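Local coordinates for protein alkaline phosphatase (Thermus thermophilus, PDB 7KWD) that probably hydrolyses phosphate monoesters as a homodimeric alkaline phosphatase that uses two zinc ions and one magnesium ion, at residues A[47-53]-A[274-278]; A[91-95]-A[432-436]; A[278-282]-A[401-407]; A[346-352]-A[368-373]. All coordinates share one frame; numbering follows the deposited sequence.

Contact 1: A[47-53]-A[274-278]; sequences DGFSWED and IDHAN. With MG (magnesium ion), chain D; ZN (zinc ion), chain E; ZN (zinc ion), chain F.
Asp47 and Asp275 both hold CG anti to the backbone N (chi1 -159° and -177°), which lays the Asp47 carboxylate against CB of Asp275, OD1 to CB 3.1 Å, while Asp47 goes on to two metals and Asp275 to one. Asp47 bridges: OD1 binds one zinc at 2.2 Å and OD2 the magnesium, whose shell Thr148, Glu270 and three waters fill. Asp275 OD2 binds the other zinc at 2.0 Å, and its OD1 is hydrogen-bonded to Thr320. The backbones meet closely at Gly48, where a side chain would run into CA of Asp275. Further on, Asn278 ND2 donates to Asp53 OD2 at 2.8 Å and, weakly, to Gly48 O. That OD2 is gripped from opposite faces of its carboxylate, the other donor being Ser50 N at 2.9 Å; Ser50 OG returns a bond from Asp53 N, completing a capping box at the start of helix 51-65. With an alanine at Asp53, Ser50 N and one N-H of Asn278 would probably lose their acceptor, and the amide, though still bonded to Thr286, would be held less firmly. Asp47 and Asp275 thus serve as metal ligands, whereas the buried Asp53 is met by N-H groups.

Contact 2: A[91-95]-A[432-436]; sequences YVTES and QHTAS. With ZN (zinc ion), chain E; ZN (zinc ion), chain F.
His433, on strand 433-434, reaches across to Thr93 in the loop that ends at Ser95, where helix 95-104 begins, in the two-zinc centre of the alkaline phosphatase fold. Metal bonds come first: His433 NE2 binds one zinc at 2.2 Å, Ser95 OG the other at 2.1 Å. Ser95 is the predicted phosphoserine nucleophile; Asp275 and His279 share the zinc of His433, and Asp47, Asp317 and His318 that of Ser95. One direct hydrogen bond crosses the contact, from His433 ND1 to Thr93 O at 2.7 Å and nearly straight (168°). The oxygen lies near the ring plane; with NE2 on zinc and ND1 on this carbonyl, the ring's rotation is fixed. Glu94 CA also lies at the ring edge, and the ring of Tyr332 of the second subunit meets His433 edge-to-face. Apolar contact comes from Val92: CG1, anti to the backbone N (chi1 -180°), rests on His433 CB at 3.5 Å, and CG2 points to the methyl of Ala435. Water adds further links, one molecule accepting from Thr93 N at 2.8 Å and giving only weak bonds to Tyr91 O and Thr434 O. The CB of Ala435 sits 3.3 Å from Tyr91 O.

Contact 3: A[278-282]-A[401-407]; sequences NHLND and QGVQPAN. With ZN (zinc ion), chain F.
Asn281 and Asn407 lay their side-chain amides over one another, the planes 19° apart and stacked, with Asn281 CG 3.4 Å from Asn407 ND2. Gln401 is turned quite differently: its amide stands 75° from that of Asn281, and NE2 donates to Asn281 OD1 at 2.9 Å, tilted from the carbonyl plane. A water gives a second bond to the same OD1. The bend of the Gln401 chain at chi2 (-82°) brings the amide back over the contact, where NE2 also reaches Asn407 OD1 weakly and Trp411 holds OE1. Asn407 uses its other end on the backbone, ND2 meeting His279 O in the carbonyl plane at 2.9 Å. These amides gather where helix 273-280 stops in a Schellman motif: Asn281, with positive phi, is its C' residue, and Asn281 ND2 turns back to Asn278 O at 3.0 Å, nearly along the C=O axis. Next to the amides, aliphatic groups meet the helix end. Val403 CB lies 3.3 Å from the carbonyl oxygen His279 O, and the valine crosses the His279 side chain at about a right angle, CG2 approaching ND1 obliquely. Leu280 CB touches the methyl of Ala406 at 3.7 Å. On the histidine ring, ND1 is hydrogen-bonded to Gly431 O and NE2 binds the zinc shared with Asp275 and His433, at 2.2 Å.

Contact 4: A[346-352]-A[368-373]; sequences RASFEHM and AFRAMK
Met352 is the knob of this contact, its side chain set in a hole lined by Ala368, Phe369, Met372 and Lys373. A turn at chi3 (62°) swings CE over one face of the Phe369 ring, 3.6 Å from its centroid, a CH-pi contact, with the sulfur farther above the same ring as a Met-aromatic pair. Met372 slides past Met352 in the opposite direction, SD against Met352 CG at 3.6 Å; the same sulfur fills the hollow between the methyl of Ala347 and the edge of the His351 ring. Lys373 lies along the other flank: its CE presses on Phe349 CE1 at 3.5 Å, and NZ donates to Ala347 O at 2.8 Å while standing off-centre over the Phe349 ring as a cation-pi partner. Replacing Lys373 by an alanine would probably open a gap beside Met352 and Phe349 and leave Asp282 without its salt-bridge partner. The backbones are joined at Arg346 N, bonded to Met372 O at 2.8 Å. Ser348 is the N-cap of helix 349-356, its OG accepting from His351 N and also bonded to Asp236. Helix 406-412 packs through Met409 against Phe349, Met352 and Phe369, and helix 234-239 lies against Ala347 and His351.

In the fold
Contacts 1 and 2 meet at the metal centre, their centres 11 Å apart, and both touch the two zinc ions and the second subunit. Contact 3 shares Asn278 and helix 273-280 with contact 1; this helix, which supplies two ligands of one zinc, ends against residues 401-407, and Gln432 OE1 of contact 2 probably bonds to Gly402 N there. Contact 4 lies farthest out, about 27 Å from contact 2 between centres, yet Asp282 OD2 ties it to contact 3 by a salt bridge to Lys373 NZ. Along the chain, contacts 1 and 2 interleave, and 346-352 with 368-373 falls between the segments of contact 3. Residues distant in sequence thereby build one metal site, while contact 4 joins peripheral helices away from it.

Contact 1: A[47-53]-A[274-278]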
loop_
_atom_site.group_PDB
_atom_site.type_symbol
_atom_site.label_atom_id
_atom_site.label_comp_id
_atom_site.label_asym_id
_atom_site.label_seq_id
_atom_site.Cartn_x
_atom_site.Cartn_y
_atom_site.Cartn_z
ATOM N N ASP A 47 6.628 -10.024 -8.298
ATOM C CA ASP A 47 6.300 -10.830 -7.138
ATOM C C ASP A 47 6.566 -10.052 -5.852
ATOM O O ASP A 47 7.664 -9.544 -5.652
ATOM C CB ASP A 47 7.103 -12.129 -7.144
ATOM C CG ASP A 47 6.465 -13.177 -6.300
ATOM O OD1 ASP A 47 6.252 -12.862 -5.109
ATOM O OD2 ASP A 47 6.137 -14.278 -6.827
ATOM N N GLY A 48 5.567 -9.966 -4.988
ATOM C CA GLY A 48 5.725 -9.313 -3.694
ATOM C C GLY A 48 5.778 -7.800 -3.712
ATOM O O GLY A 48 6.112 -7.175 -2.690
ATOM N N PHE A 49 5.364 -7.184 -4.821
ATOM C CA PHE A 49 5.558 -5.763 -5.072
ATOM C C PHE A 49 4.423 -4.949 -4.475
ATOM O O PHE A 49 3.264 -5.096 -4.866
ATOM C CB PHE A 49 5.656 -5.544 -6.581
ATOM C CG PHE A 49 5.870 -4.123 -7.024
ATOM C CD1 PHE A 49 7.071 -3.475 -6.789
ATOM C CD2 PHE A 49 4.869 -3.450 -7.761
ATOM C CE1 PHE A 49 7.292 -2.183 -7.249
ATOM C CE2 PHE A 49 5.081 -2.160 -8.212
ATOM C CZ PHE A 49 6.296 -1.530 -7.978
ATOM N N SER A 50 4.770 -4.080 -3.539
ATOM C CA SER A 50 3.786 -3.251 -2.849
ATOM C C SER A 50 3.831 -1.829 -3.370
ATOM O O SER A 50 4.735 -1.450 -4.125
ATOM C CB SER A 50 4.063 -3.263 -1.343
ATOM O OG SER A 50 5.157 -2.447 -1.061
ATOM N N TRP A 51 2.840 -1.031 -2.946
ATOM C CA TRP A 51 2.823 0.384 -3.298
ATOM C C TRP A 51 3.881 1.156 -2.530
ATOM O O TRP A 51 4.300 2.237 -2.977
ATOM C CB TRP A 51 1.419 0.974 -3.063
ATOM C CG TRP A 51 0.398 0.421 -4.065
ATOM C CD1 TRP A 51 -0.703 -0.357 -3.796
ATOM C CD2 TRP A 51 0.413 0.614 -5.489
ATOM N NE1 TRP A 51 -1.356 -0.668 -4.976
ATOM C CE2 TRP A 51 -0.690 -0.074 -6.020
ATOM C CE3 TRP A 51 1.256 1.316 -6.364
ATOM C CZ2 TRP A 51 -0.972 -0.078 -7.387
ATOM C CZ3 TRP A 51 0.964 1.315 -7.721
ATOM C CH2 TRP A 51 -0.143 0.622 -8.212
ATOM N N GLU A 52 4.364 0.635 -1.406
ATOM C CA GLU A 52 5.502 1.294 -0.780
ATOM C C GLU A 52 6.748 1.102 -1.630
ATOM O O GLU A 52 7.497 2.055 -1.839
ATOM C CB GLU A 52 5.739 0.788 0.640
ATOM C CG GLU A 52 4.558 0.959 1.585
ATOM C CD GLU A 52 4.178 2.418 1.873
ATOM O OE1 GLU A 52 3.059 2.626 2.374
ATOM O OE2 GLU A 52 4.979 3.344 1.595
ATOM N N ASP A 53 6.972 -0.115 -2.158
ATOM C CA ASP A 53 8.108 -0.306 -3.046
ATOM C C ASP A 53 8.029 0.649 -4.222
ATOM O O ASP A 53 9.051 1.170 -4.695
ATOM C CB ASP A 53 8.190 -1.732 -3.632
ATOM C CG ASP A 53 8.133 -2.838 -2.567
ATOM O OD1 ASP A 53 8.616 -2.613 -1.442
ATOM O OD2 ASP A 53 7.631 -3.946 -2.879
ATOM N N ILE A 274 11.804 -9.453 -5.953
ATOM C CA ILE A 274 11.233 -8.342 -5.202
ATOM C C ILE A 274 10.656 -8.864 -3.897
ATOM O O ILE A 274 10.947 -8.339 -2.819
ATOM C CB ILE A 274 10.164 -7.616 -6.036
ATOM C CG1 ILE A 274 10.802 -6.954 -7.266
ATOM C CG2 ILE A 274 9.391 -6.634 -5.164
ATOM C CD1 ILE A 274 9.760 -6.495 -8.309
ATOM N N ASP A 275 9.831 -9.920 -3.991
ATOM C CA ASP A 275 9.293 -10.607 -2.820
ATOM C C ASP A 275 10.400 -10.978 -1.840
ATOM O O ASP A 275 10.337 -10.633 -0.662
ATOM C CB ASP A 275 8.524 -11.851 -3.288
ATOM C CG ASP A 275 7.876 -12.604 -2.173
ATOM O OD1 ASP A 275 7.010 -12.000 -1.483
ATOM O OD2 ASP A 275 8.210 -13.805 -2.007
ATOM N N HIS A 276 11.457 -11.619 -2.334
ATOM C CA HIS A 276 12.506 -12.115 -1.454
ATOM C C HIS A 276 13.192 -10.977 -0.719
ATOM O O HIS A 276 13.443 -11.065 0.485
ATOM C CB HIS A 276 13.535 -12.912 -2.255
ATOM C CG HIS A 276 12.951 -14.115 -2.917
ATOM N ND1 HIS A 276 13.650 -14.882 -3.808
ATOM C CD2 HIS A 276 11.718 -14.665 -2.836
ATOM C CE1 HIS A 276 12.888 -15.870 -4.243
ATOM N NE2 HIS A 276 11.708 -15.761 -3.669
ATOM N N ALA A 277 13.529 -9.904 -1.437
ATOM C CA ALA A 277 14.161 -8.778 -0.771
ATOM C C ALA A 277 13.235 -8.196 0.270
ATOM O O ALA A 277 13.681 -7.764 1.336
ATOM C CB ALA A 277 14.554 -7.707 -1.783
ATOM N N ASN A 278 11.934 -8.146 -0.033
ATOM C CA ASN A 278 11.003 -7.605 0.949
ATOM C C ASN A 278 10.936 -8.496 2.169
ATOM O O ASN A 278 10.737 -7.995 3.287
ATOM C CB ASN A 278 9.618 -7.421 0.341
ATOM C CG ASN A 278 9.561 -6.223 -0.618
ATOM O OD1 ASN A 278 10.384 -5.318 -0.561
ATOM N ND2 ASN A 278 8.586 -6.245 -1.505
HETATM MG MG MG D . 7.299 -15.971 -7.469
HETATM ZN ZN ZN E . 4.541 -14.150 -4.600
HETATM ZN ZN ZN F . 7.111 -14.493 -0.497
HETATM O O HOH W 1 8.158 -17.672 -8.404
HETATM O O HOH W 2 6.882 -17.193 -6.003
HETATM O O HOH W 3 8.999 -15.134 -6.120
#

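Contact 2: A[91-95]-A[432-436]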
loop_
_atom_site.group_PDB
_atom_site.type_symbol
_atom_site.label_atom_id
_atom_site.label_comp_id
_atom_site.label_asym_id
_atom_site.label_seq_id
_atom_site.Cartn_x
_atom_site.Cartn_y
_atom_site.Cartn_z
ATOM N N TYR A 91 -6.702 -14.386 4.312
ATOM C CA TYR A 91 -6.605 -13.046 3.753
ATOM C C TYR A 91 -5.204 -12.661 3.356
ATOM O O TYR A 91 -5.041 -11.597 2.767
ATOM C CB TYR A 91 -7.166 -12.054 4.745
ATOM C CG TYR A 91 -8.635 -12.104 4.603
ATOM C CD1 TYR A 91 -9.213 -11.470 3.562
ATOM C CD2 TYR A 91 -9.435 -12.875 5.421
ATOM C CE1 TYR A 91 -10.491 -11.517 3.357
ATOM C CE2 TYR A 91 -10.770 -12.923 5.204
ATOM C CZ TYR A 91 -11.285 -12.220 4.150
ATOM O OH TYR A 91 -12.633 -12.174 3.782
ATOM N N VAL A 92 -4.210 -13.509 3.596
ATOM C CA VAL A 92 -2.872 -13.298 3.073
ATOM C C VAL A 92 -2.460 -14.526 2.287
ATOM O O VAL A 92 -2.324 -15.623 2.853
ATOM C CB VAL A 92 -1.864 -13.007 4.185
ATOM C CG1 VAL A 92 -0.462 -12.779 3.588
ATOM C CG2 VAL A 92 -2.344 -11.825 5.017
ATOM N N THR A 93 -2.237 -14.345 0.994
ATOM C CA THR A 93 -1.939 -15.459 0.114
ATOM C C THR A 93 -0.449 -15.739 0.160
ATOM O O THR A 93 0.342 -14.911 0.594
ATOM C CB THR A 93 -2.359 -15.119 -1.316
ATOM O OG1 THR A 93 -2.310 -16.258 -2.170
ATOM C CG2 THR A 93 -1.432 -14.062 -1.866
ATOM N N GLU A 94 -0.051 -16.882 -0.368
ATOM C CA GLU A 94 1.337 -16.977 -0.844
ATOM C C GLU A 94 1.303 -17.242 -2.349
ATOM O O GLU A 94 0.248 -17.176 -3.003
ATOM C CB GLU A 94 2.143 -17.995 -0.032
ATOM C CG GLU A 94 1.466 -19.315 0.159
ATOM C CD GLU A 94 1.245 -20.020 -1.185
ATOM O OE1 GLU A 94 0.138 -19.861 -1.753
ATOM O OE2 GLU A 94 2.177 -20.706 -1.690
ATOM N N SER A 95 2.479 -17.542 -2.895
ATOM C CA SER A 95 2.684 -17.408 -4.331
ATOM C C SER A 95 1.932 -18.457 -5.145
ATOM O O SER A 95 1.482 -18.162 -6.260
ATOM C CB SER A 95 4.171 -17.474 -4.639
ATOM O OG SER A 95 4.731 -16.200 -4.688
ATOM N N GLN A 432 6.818 -10.835 6.107
ATOM C CA GLN A 432 5.925 -11.734 5.379
ATOM C C GLN A 432 5.034 -10.968 4.395
ATOM O O GLN A 432 5.034 -9.742 4.343
ATOM C CB GLN A 432 5.056 -12.520 6.385
ATOM C CG GLN A 432 5.851 -13.459 7.282
ATOM C CD GLN A 432 6.339 -12.772 8.556
ATOM O OE1 GLN A 432 7.469 -12.301 8.602
ATOM N NE2 GLN A 432 5.481 -12.695 9.575
ATOM N N HIS A 433 4.246 -11.719 3.614
ATOM C CA HIS A 433 3.253 -11.109 2.727
ATOM C C HIS A 433 2.204 -10.350 3.534
ATOM O O HIS A 433 1.961 -10.631 4.712
ATOM C CB HIS A 433 2.516 -12.153 1.904
ATOM C CG HIS A 433 3.415 -13.046 1.134
ATOM N ND1 HIS A 433 2.951 -14.133 0.427
ATOM C CD2 HIS A 433 4.760 -13.026 0.963
ATOM C CE1 HIS A 433 3.972 -14.754 -0.143
ATOM N NE2 HIS A 433 5.074 -14.110 0.179
ATOM N N THR A 434 1.575 -9.385 2.888
ATOM C CA THR A 434 0.469 -8.648 3.483
ATOM C C THR A 434 -0.753 -8.750 2.578
ATOM O O THR A 434 -0.695 -9.273 1.464
ATOM C CB THR A 434 0.827 -7.178 3.732
ATOM O OG1 THR A 434 1.019 -6.513 2.469
ATOM C CG2 THR A 434 2.105 -7.044 4.582
ATOM N N ALA A 435 -1.872 -8.247 3.087
ATOM C CA ALA A 435 -3.185 -8.435 2.482
ATOM C C ALA A 435 -3.596 -7.306 1.539
ATOM O O ALA A 435 -4.680 -7.364 0.939
ATOM C CB ALA A 435 -4.247 -8.532 3.574
ATOM N N SER A 436 -2.782 -6.291 1.412
ATOM C CA SER A 436 -3.102 -5.131 0.590
ATOM C C SER A 436 -3.484 -5.522 -0.843
ATOM O O SER A 436 -2.806 -6.351 -1.473
ATOM C CB SER A 436 -1.868 -4.211 0.549
ATOM O OG SER A 436 -1.999 -3.262 -0.501
HETATM ZN ZN ZN E . 4.541 -14.150 -4.600
HETATM ZN ZN ZN F . 7.111 -14.493 -0.497
HETATM O O HOH W 4 -6.810 -9.654 1.719
HETATM O O HOH W 5 -2.686 -11.673 0.304
#

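Contact 3: A[278-282]-A[401-407]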
loop_
_atom_site.group_PDB
_atom_site.type_symbol
_atom_site.label_atom_id
_atom_site.label_comp_id
_atom_site.label_asym_id
_atom_site.label_seq_id
_atom_site.Cartn_x
_atom_site.Cartn_y
_atom_site.Cartn_z
ATOM N N ASN A 278 11.934 -8.146 -0.033
ATOM C CA ASN A 278 11.003 -7.605 0.949
ATOM C C ASN A 278 10.936 -8.496 2.169
ATOM O O ASN A 278 10.737 -7.995 3.287
ATOM C CB ASN A 278 9.618 -7.421 0.341
ATOM C CG ASN A 278 9.561 -6.223 -0.618
ATOM O OD1 ASN A 278 10.384 -5.318 -0.561
ATOM N ND2 ASN A 278 8.586 -6.245 -1.505
ATOM N N HIS A 279 11.057 -9.822 1.962
ATOM C CA HIS A 279 11.172 -10.763 3.074
ATOM C C HIS A 279 12.394 -10.448 3.939
ATOM O O HIS A 279 12.303 -10.427 5.172
ATOM C CB HIS A 279 11.271 -12.194 2.545
ATOM C CG HIS A 279 9.958 -12.815 2.198
ATOM N ND1 HIS A 279 8.909 -12.873 3.088
ATOM C CD2 HIS A 279 9.518 -13.402 1.057
ATOM C CE1 HIS A 279 7.890 -13.490 2.522
ATOM N NE2 HIS A 279 8.243 -13.836 1.299
ATOM N N LEU A 280 13.553 -10.195 3.304
ATOM C CA LEU A 280 14.734 -9.814 4.076
ATOM C C LEU A 280 14.575 -8.469 4.799
ATOM O O LEU A 280 15.336 -8.188 5.726
ATOM C CB LEU A 280 15.967 -9.707 3.183
ATOM C CG LEU A 280 16.210 -10.841 2.202
ATOM C CD1 LEU A 280 17.456 -10.605 1.422
ATOM C CD2 LEU A 280 16.290 -12.138 2.938
ATOM N N ASN A 281 13.623 -7.638 4.390
ATOM C CA ASN A 281 13.497 -6.254 4.864
ATOM C C ASN A 281 14.689 -5.436 4.377
ATOM O O ASN A 281 15.226 -4.624 5.128
ATOM C CB ASN A 281 13.399 -6.150 6.380
ATOM C CG ASN A 281 12.025 -6.489 6.928
ATOM O OD1 ASN A 281 11.773 -6.202 8.085
ATOM N ND2 ASN A 281 11.158 -7.122 6.121
ATOM N N ASP A 282 15.124 -5.689 3.150
ATOM C CA ASP A 282 16.275 -5.036 2.543
ATOM C C ASP A 282 15.790 -4.098 1.434
ATOM O O ASP A 282 15.671 -4.477 0.263
ATOM C CB ASP A 282 17.241 -6.077 2.012
ATOM C CG ASP A 282 18.488 -5.463 1.414
ATOM O OD1 ASP A 282 18.511 -4.225 1.185
ATOM O OD2 ASP A 282 19.446 -6.223 1.154
ATOM N N GLN A 401 8.472 -10.290 12.803
ATOM C CA GLN A 401 9.641 -10.222 11.926
ATOM C C GLN A 401 10.138 -11.649 11.674
ATOM O O GLN A 401 11.154 -12.091 12.210
ATOM C CB GLN A 401 10.698 -9.328 12.551
ATOM C CG GLN A 401 10.244 -7.880 12.844
ATOM C CD GLN A 401 10.303 -6.939 11.630
ATOM O OE1 GLN A 401 10.084 -5.733 11.771
ATOM N NE2 GLN A 401 10.580 -7.492 10.444
ATOM N N GLY A 402 9.447 -12.354 10.793
ATOM C CA GLY A 402 9.567 -13.794 10.674
ATOM C C GLY A 402 10.670 -14.316 9.776
ATOM O O GLY A 402 10.765 -15.526 9.556
ATOM N N VAL A 403 11.513 -13.458 9.242
ATOM C CA VAL A 403 12.573 -13.867 8.333
ATOM C C VAL A 403 13.903 -13.468 8.962
ATOM O O VAL A 403 14.166 -12.273 9.188
ATOM C CB VAL A 403 12.378 -13.246 6.945
ATOM C CG1 VAL A 403 13.591 -13.518 6.073
ATOM C CG2 VAL A 403 11.080 -13.807 6.299
ATOM N N GLN A 404 14.728 -14.464 9.268
ATOM C CA GLN A 404 15.910 -14.254 10.094
ATOM C C GLN A 404 17.073 -15.035 9.532
ATOM O O GLN A 404 16.885 -16.106 8.954
ATOM C CB GLN A 404 15.637 -14.668 11.547
ATOM C CG GLN A 404 14.479 -13.922 12.201
ATOM C CD GLN A 404 14.862 -12.492 12.541
ATOM O OE1 GLN A 404 16.020 -12.115 12.380
ATOM N NE2 GLN A 404 13.895 -11.694 13.012
ATOM N N PRO A 405 18.301 -14.521 9.683
ATOM C CA PRO A 405 18.563 -13.334 10.506
ATOM C C PRO A 405 18.369 -11.972 9.821
ATOM O O PRO A 405 18.608 -10.948 10.447
ATOM C CB PRO A 405 20.038 -13.511 10.878
ATOM C CG PRO A 405 20.632 -14.191 9.676
ATOM C CD PRO A 405 19.541 -15.081 9.108
ATOM N N ALA A 406 17.897 -11.960 8.574
ATOM C CA ALA A 406 17.870 -10.715 7.806
ATOM C C ALA A 406 17.087 -9.613 8.505
ATOM O O ALA A 406 17.495 -8.446 8.465
ATOM C CB ALA A 406 17.281 -10.959 6.422
ATOM N N ASN A 407 15.949 -9.943 9.133
ATOM C CA ASN A 407 15.151 -8.884 9.740
ATOM C C ASN A 407 15.863 -8.271 10.945
ATOM O O ASN A 407 15.696 -7.081 11.225
ATOM C CB ASN A 407 13.757 -9.378 10.169
ATOM C CG ASN A 407 12.805 -9.701 8.985
ATOM O OD1 ASN A 407 11.673 -10.114 9.223
ATOM N ND2 ASN A 407 13.257 -9.530 7.740
HETATM ZN ZN ZN F . 7.111 -14.493 -0.497
HETATM O O HOH W 6 12.681 -4.508 9.982
#

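Contact 4: A[346-352]-A[368-373]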
loop_
_atom_site.group_PDB
_atom_site.type_symbol
_atom_site.label_atom_id
_atom_site.label_comp_id
_atom_site.label_asym_id
_atom_site.label_seq_id
_atom_site.Cartn_x
_atom_site.Cartn_y
_atom_site.Cartn_z
ATOM N N ARG A 346 25.714 -1.604 -1.892
ATOM C CA ARG A 346 26.455 -2.353 -2.893
ATOM C C ARG A 346 26.204 -3.860 -2.814
ATOM O O ARG A 346 26.742 -4.602 -3.650
ATOM C CB ARG A 346 27.974 -2.092 -2.767
ATOM C CG ARG A 346 28.429 -0.670 -3.116
ATOM C CD ARG A 346 28.381 -0.409 -4.615
ATOM N NE ARG A 346 28.742 0.968 -4.905
ATOM C CZ ARG A 346 27.896 1.990 -4.882
ATOM N NH1 ARG A 346 26.609 1.803 -4.595
ATOM N NH2 ARG A 346 28.334 3.204 -5.170
ATOM N N ALA A 347 25.418 -4.336 -1.847
ATOM C CA ALA A 347 25.083 -5.756 -1.803
ATOM C C ALA A 347 23.830 -5.954 -0.949
ATOM O O ALA A 347 23.425 -5.082 -0.173
ATOM C CB ALA A 347 26.251 -6.594 -1.246
ATOM N N SER A 348 23.214 -7.118 -1.123
ATOM C CA SER A 348 22.050 -7.496 -0.340
ATOM C C SER A 348 22.455 -8.136 0.986
ATOM O O SER A 348 23.579 -8.590 1.164
ATOM C CB SER A 348 21.214 -8.502 -1.126
ATOM O OG SER A 348 21.961 -9.708 -1.323
ATOM N N PHE A 349 21.494 -8.209 1.911
ATOM C CA PHE A 349 21.676 -8.985 3.134
ATOM C C PHE A 349 22.057 -10.434 2.829
ATOM O O PHE A 349 22.781 -11.062 3.604
ATOM C CB PHE A 349 20.387 -8.956 3.959
ATOM C CG PHE A 349 20.124 -7.650 4.686
ATOM C CD1 PHE A 349 21.151 -6.775 4.994
ATOM C CD2 PHE A 349 18.835 -7.318 5.087
ATOM C CE1 PHE A 349 20.892 -5.606 5.683
ATOM C CE2 PHE A 349 18.578 -6.151 5.760
ATOM C CZ PHE A 349 19.612 -5.297 6.069
ATOM N N GLU A 350 21.538 -10.988 1.735
ATOM C CA GLU A 350 21.801 -12.381 1.378
ATOM C C GLU A 350 23.259 -12.580 1.038
ATOM O O GLU A 350 23.870 -13.589 1.415
ATOM C CB GLU A 350 20.913 -12.780 0.197
ATOM C CG GLU A 350 21.285 -14.087 -0.494
ATOM C CD GLU A 350 20.336 -14.419 -1.654
ATOM O OE1 GLU A 350 20.716 -14.200 -2.827
ATOM O OE2 GLU A 350 19.207 -14.885 -1.390
ATOM N N HIS A 351 23.829 -11.620 0.320
ATOM C CA HIS A 351 25.239 -11.704 -0.042
ATOM C C HIS A 351 26.118 -11.430 1.163
ATOM O O HIS A 351 27.067 -12.176 1.427
ATOM C CB HIS A 351 25.500 -10.730 -1.160
ATOM C CG HIS A 351 26.897 -10.734 -1.660
ATOM N ND1 HIS A 351 27.321 -11.577 -2.659
ATOM C CD2 HIS A 351 27.961 -9.970 -1.324
ATOM C CE1 HIS A 351 28.587 -11.325 -2.924
ATOM N NE2 HIS A 351 28.998 -10.351 -2.132
ATOM N N MET A 352 25.778 -10.404 1.944
ATOM C CA MET A 352 26.460 -10.173 3.209
ATOM C C MET A 352 26.508 -11.447 4.039
ATOM O O MET A 352 27.578 -11.868 4.479
ATOM C CB MET A 352 25.772 -9.042 3.978
ATOM C CG MET A 352 25.952 -7.661 3.295
ATOM S SD MET A 352 24.911 -6.313 3.959
ATOM C CE MET A 352 25.577 -6.293 5.683
ATOM N N ALA A 368 31.170 -5.474 7.116
ATOM C CA ALA A 368 30.251 -5.818 6.030
ATOM C C ALA A 368 29.192 -4.734 5.840
ATOM O O ALA A 368 28.937 -4.291 4.714
ATOM C CB ALA A 368 29.596 -7.170 6.307
ATOM N N PHE A 369 28.596 -4.267 6.936
ATOM C CA PHE A 369 27.636 -3.173 6.845
ATOM C C PHE A 369 28.270 -1.897 6.296
ATOM O O PHE A 369 27.638 -1.175 5.509
ATOM C CB PHE A 369 27.022 -2.918 8.211
ATOM C CG PHE A 369 25.835 -3.782 8.495
ATOM C CD1 PHE A 369 26.012 -5.094 8.866
ATOM C CD2 PHE A 369 24.541 -3.276 8.389
ATOM C CE1 PHE A 369 24.919 -5.902 9.127
ATOM C CE2 PHE A 369 23.445 -4.073 8.653
ATOM C CZ PHE A 369 23.637 -5.396 9.021
ATOM N N ARG A 370 29.503 -1.586 6.719
ATOM C CA ARG A 370 30.208 -0.430 6.178
ATOM C C ARG A 370 30.393 -0.568 4.675
ATOM O O ARG A 370 30.070 0.342 3.906
ATOM C CB ARG A 370 31.571 -0.280 6.870
ATOM C CG ARG A 370 32.233 1.120 6.793
ATOM C CD ARG A 370 33.771 1.054 7.006
ATOM N NE ARG A 370 34.410 0.155 6.039
ATOM C CZ ARG A 370 34.518 0.421 4.739
ATOM N NH1 ARG A 370 34.059 1.568 4.272
ATOM N NH2 ARG A 370 35.078 -0.449 3.901
ATOM N N ALA A 371 30.916 -1.695 4.234
ATOM C CA ALA A 371 31.281 -1.808 2.835
ATOM C C ALA A 371 30.081 -1.995 1.916
ATOM O O ALA A 371 30.090 -1.494 0.793
ATOM C CB ALA A 371 32.251 -2.973 2.664
ATOM N N MET A 372 29.038 -2.673 2.368
ATOM C CA MET A 372 27.957 -3.056 1.478
ATOM C C MET A 372 26.661 -2.301 1.711
ATOM O O MET A 372 25.842 -2.238 0.789
ATOM C CB MET A 372 27.737 -4.573 1.588
ATOM C CG MET A 372 28.939 -5.363 1.012
ATOM S SD MET A 372 28.838 -7.170 1.151
ATOM C CE MET A 372 29.928 -7.459 2.556
ATOM N N LYS A 373 26.480 -1.677 2.880
ATOM C CA LYS A 373 25.334 -0.813 3.124
ATOM C C LYS A 373 25.668 0.659 3.361
ATOM O O LYS A 373 24.742 1.467 3.409
ATOM C CB LYS A 373 24.537 -1.337 4.333
ATOM C CG LYS A 373 23.893 -2.716 4.069
ATOM C CD LYS A 373 22.897 -2.653 2.902
ATOM C CE LYS A 373 21.989 -3.905 2.852
ATOM N NZ LYS A 373 21.443 -4.087 1.465
#